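Local coordinates for protein major pollen allergen Pla l 1 (Plantago lanceolata, PDB 4Z8W) that is a major allergen of plantain pollen, a secreted protein of the Ole e 1-like family that binds zinc and is otherwise of uncertain function, at residues E12-C20 / S30-V38. Sequence-based numbering, arbitrary orientation. Where two conformers were deposited one is given.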
loop_
_atom_site.group_PDB
_atom_site.type_symbol
_atom_site.label_atom_id
_atom_site.label_comp_id
_atom_site.label_asym_id
_atom_site.label_seq_id
_atom_site.Cartn_x
_atom_site.Cartn_y
_atom_site.Cartn_z
ATOM N N GLU A 12 6.892 -4.804 3.500
ATOM C CA GLU A 12 5.800 -4.978 4.455
ATOM C C GLU A 12 5.059 -3.678 4.669
ATOM O O GLU A 12 5.673 -2.627 4.807
ATOM C CB GLU A 12 6.357 -5.450 5.779
ATOM C CG GLU A 12 5.463 -6.477 6.409
ATOM C CD GLU A 12 6.188 -7.269 7.488
ATOM O OE1 GLU A 12 6.579 -6.614 8.454
ATOM O OE2 GLU A 12 6.307 -8.513 7.367
ATOM N N GLY A 13 3.732 -3.738 4.672
ATOM C CA GLY A 13 2.938 -2.535 4.955
ATOM C C GLY A 13 1.550 -2.968 5.410
ATOM O O GLY A 13 1.241 -4.144 5.459
ATOM N N GLU A 14 0.747 -1.974 5.765
ATOM C CA GLU A 14 -0.621 -2.186 6.268
ATOM C C GLU A 14 -1.709 -1.624 5.341
ATOM O O GLU A 14 -1.463 -0.613 4.664
ATOM C CB GLU A 14 -0.780 -1.535 7.655
ATOM C CG GLU A 14 -0.011 -2.204 8.793
ATOM C CD GLU A 14 1.447 -1.783 8.805
ATOM O OE1 GLU A 14 1.716 -0.578 9.034
ATOM O OE2 GLU A 14 2.323 -2.646 8.598
ATOM N N VAL A 15 -2.916 -2.220 5.340
ATOM C CA VAL A 15 -4.048 -1.610 4.651
ATOM C C VAL A 15 -5.176 -1.447 5.690
ATOM O O VAL A 15 -5.464 -2.394 6.432
ATOM C CB VAL A 15 -4.513 -2.502 3.457
ATOM C CG1 VAL A 15 -5.798 -1.961 2.786
ATOM C CG2 VAL A 15 -3.390 -2.569 2.422
ATOM N N TYR A 16 -5.818 -0.288 5.716
ATOM C CA TYR A 16 -6.963 -0.036 6.562
ATOM C C TYR A 16 -8.259 0.313 5.752
ATOM O O TYR A 16 -8.193 0.726 4.582
ATOM C CB TYR A 16 -6.660 1.197 7.477
ATOM C CG TYR A 16 -5.585 0.994 8.504
ATOM C CD1 TYR A 16 -4.214 1.034 8.140
ATOM C CD2 TYR A 16 -5.911 0.717 9.811
ATOM C CE1 TYR A 16 -3.221 0.854 9.079
ATOM C CE2 TYR A 16 -4.896 0.523 10.751
ATOM C CZ TYR A 16 -3.559 0.568 10.370
ATOM O OH TYR A 16 -2.540 0.384 11.312
ATOM N N CYS A 17 -9.377 0.322 6.450
ATOM C CA CYS A 17 -10.615 1.014 6.009
ATOM C C CYS A 17 -10.622 2.355 6.834
ATOM O O CYS A 17 -10.626 2.342 8.036
ATOM C CB CYS A 17 -11.873 0.185 6.387
ATOM S SG CYS A 17 -13.418 1.097 5.960
ATOM N N ASN A 18 -10.617 3.503 6.139
ATOM C CA ASN A 18 -10.891 4.797 6.771
ATOM C C ASN A 18 -12.435 4.892 6.802
ATOM O O ASN A 18 -13.064 4.978 5.751
ATOM C CB ASN A 18 -10.229 5.895 5.946
ATOM C CG ASN A 18 -10.802 7.300 6.241
ATOM O OD1 ASN A 18 -11.248 7.554 7.380
ATOM N ND2 ASN A 18 -10.776 8.194 5.249
ATOM N N VAL A 19 -13.025 4.940 8.002
ATOM C CA VAL A 19 -14.471 5.011 8.153
ATOM C C VAL A 19 -15.056 6.444 8.042
ATOM O O VAL A 19 -16.261 6.668 8.232
ATOM C CB VAL A 19 -14.897 4.294 9.429
ATOM C CG1 VAL A 19 -14.263 2.884 9.493
ATOM C CG2 VAL A 19 -14.430 5.072 10.692
ATOM N N CYS A 20 -14.198 7.409 7.720
ATOM C CA CYS A 20 -14.662 8.813 7.516
ATOM C C CYS A 20 -14.607 9.159 6.082
ATOM O O CYS A 20 -13.548 9.613 5.547
ATOM C CB CYS A 20 -13.823 9.837 8.319
ATOM S SG CYS A 20 -13.629 9.408 10.060
ATOM N N SER A 30 -9.780 4.181 12.210
ATOM C CA SER A 30 -9.415 3.308 11.088
ATOM C C SER A 30 -9.364 1.811 11.501
ATOM O O SER A 30 -8.993 1.497 12.638
ATOM C CB SER A 30 -8.137 3.792 10.407
ATOM O OG SER A 30 -8.336 5.172 10.004
ATOM N N GLU A 31 -9.809 0.916 10.595
ATOM C CA GLU A 31 -9.875 -0.551 10.854
ATOM C C GLU A 31 -8.978 -1.317 9.903
ATOM O O GLU A 31 -9.131 -1.175 8.708
ATOM C CB GLU A 31 -11.337 -1.028 10.570
ATOM C CG GLU A 31 -12.333 -0.324 11.498
ATOM C CD GLU A 31 -13.805 -0.669 11.248
ATOM O OE1 GLU A 31 -14.137 -1.535 10.390
ATOM O OE2 GLU A 31 -14.623 -0.034 11.925
ATOM N N ARG A 32 -8.054 -2.091 10.437
ATOM C CA ARG A 32 -7.220 -3.031 9.674
ATOM C C ARG A 32 -8.069 -3.901 8.752
ATOM O O ARG A 32 -9.057 -4.436 9.177
ATOM C CB ARG A 32 -6.436 -3.916 10.665
ATOM C CG ARG A 32 -5.368 -3.143 11.482
ATOM C CD ARG A 32 -4.768 -3.879 12.696
ATOM N NE ARG A 32 -3.673 -3.079 13.281
ATOM C CZ ARG A 32 -2.392 -3.078 12.854
ATOM N NH1 ARG A 32 -1.998 -3.873 11.853
ATOM N NH2 ARG A 32 -1.488 -2.279 13.443
ATOM N N MET A 33 -7.708 -4.019 7.476
ATOM C CA MET A 33 -8.501 -4.813 6.512
ATOM C C MET A 33 -7.731 -6.091 6.054
ATOM O O MET A 33 -6.695 -5.992 5.366
ATOM C CB MET A 33 -8.843 -3.974 5.256
ATOM C CG MET A 33 -9.639 -4.724 4.188
ATOM S SD MET A 33 -9.995 -3.822 2.703
ATOM C CE MET A 33 -10.886 -2.421 3.399
ATOM N N ALA A 34 -8.283 -7.269 6.377
ATOM C CA ALA A 34 -7.867 -8.559 5.839
ATOM C C ALA A 34 -8.394 -8.803 4.459
ATOM O O ALA A 34 -9.536 -8.465 4.132
ATOM C CB ALA A 34 -8.322 -9.707 6.786
ATOM N N GLY A 35 -7.565 -9.409 3.619
ATOM C CA GLY A 35 -8.040 -9.848 2.293
ATOM C C GLY A 35 -7.895 -8.794 1.259
ATOM O O GLY A 35 -8.343 -8.988 0.139
ATOM N N ALA A 36 -7.318 -7.617 1.620
ATOM C CA ALA A 36 -7.160 -6.596 0.604
ATOM C C ALA A 36 -6.089 -7.083 -0.348
ATOM O O ALA A 36 -5.184 -7.770 0.051
ATOM C CB ALA A 36 -6.721 -5.228 1.214
ATOM N N GLN A 37 -6.165 -6.648 -1.607
ATOM C CA GLN A 37 -5.142 -6.972 -2.556
ATOM C C GLN A 37 -4.376 -5.699 -2.936
ATOM O O GLN A 37 -4.986 -4.683 -3.302
ATOM C CB GLN A 37 -5.759 -7.625 -3.798
ATOM C CG GLN A 37 -6.440 -8.994 -3.512
ATOM C CD GLN A 37 -7.379 -9.452 -4.637
ATOM O OE1 GLN A 37 -7.191 -9.125 -5.840
ATOM N NE2 GLN A 37 -8.423 -10.149 -4.253
ATOM N N VAL A 38 -3.039 -5.829 -2.927
ATOM C CA VAL A 38 -2.109 -4.741 -3.219
ATOM C C VAL A 38 -1.168 -5.182 -4.360
ATOM O O VAL A 38 -1.094 -6.367 -4.722
ATOM C CB VAL A 38 -1.321 -4.296 -1.957
ATOM C CG1 VAL A 38 -2.243 -3.919 -0.773
ATOM C CG2 VAL A 38 -0.408 -5.416 -1.477
HETATM O O HOH W 1 -10.826 6.224 9.786
#
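Tyr16 and Arg32 form a non-hydrogen-bonded antiparallel pair whose side chains run alongside each other: CE2 of the ring lies 3.8 Å from Arg32 CG, and the phenol OH sits over one face of the guanidinium, toward its rim, with the two planes 55° apart. Arg32 NH1 hydrogen-bonds the carbonyl of Asp60. Next along the strands, Cys17 and Glu31 exchange two nearly straight backbone bonds, the shorter 2.7 Å from Cys17 N to Glu31 O; Met33 N adds a third to Val15 O. On the face of Cys17, held to Cys86 by a disulfide, the Met33 chain stretches out with CG anti to the backbone N (chi1 179°), then bends to bring CE 4.1 Å from Cys17 CB. Val15 splits its methyls, CG1 against Ala36 CB and CG2 3.7 Å from Val38 CG1, while Phe122 and Leu78 touch it from other strands. Where the pairing ends, Ser30 OG, which also accepts from Asn27 N, is joined by one water to Val19 N and Asn18 OD1; the latter also accepts from Cys20 N in an Asx turn. A two-residue strand thus edges strand 8-18 before the chain crosses to strand 37-42 of the second sheet in a beta-sandwich-like Ole e 1 fold.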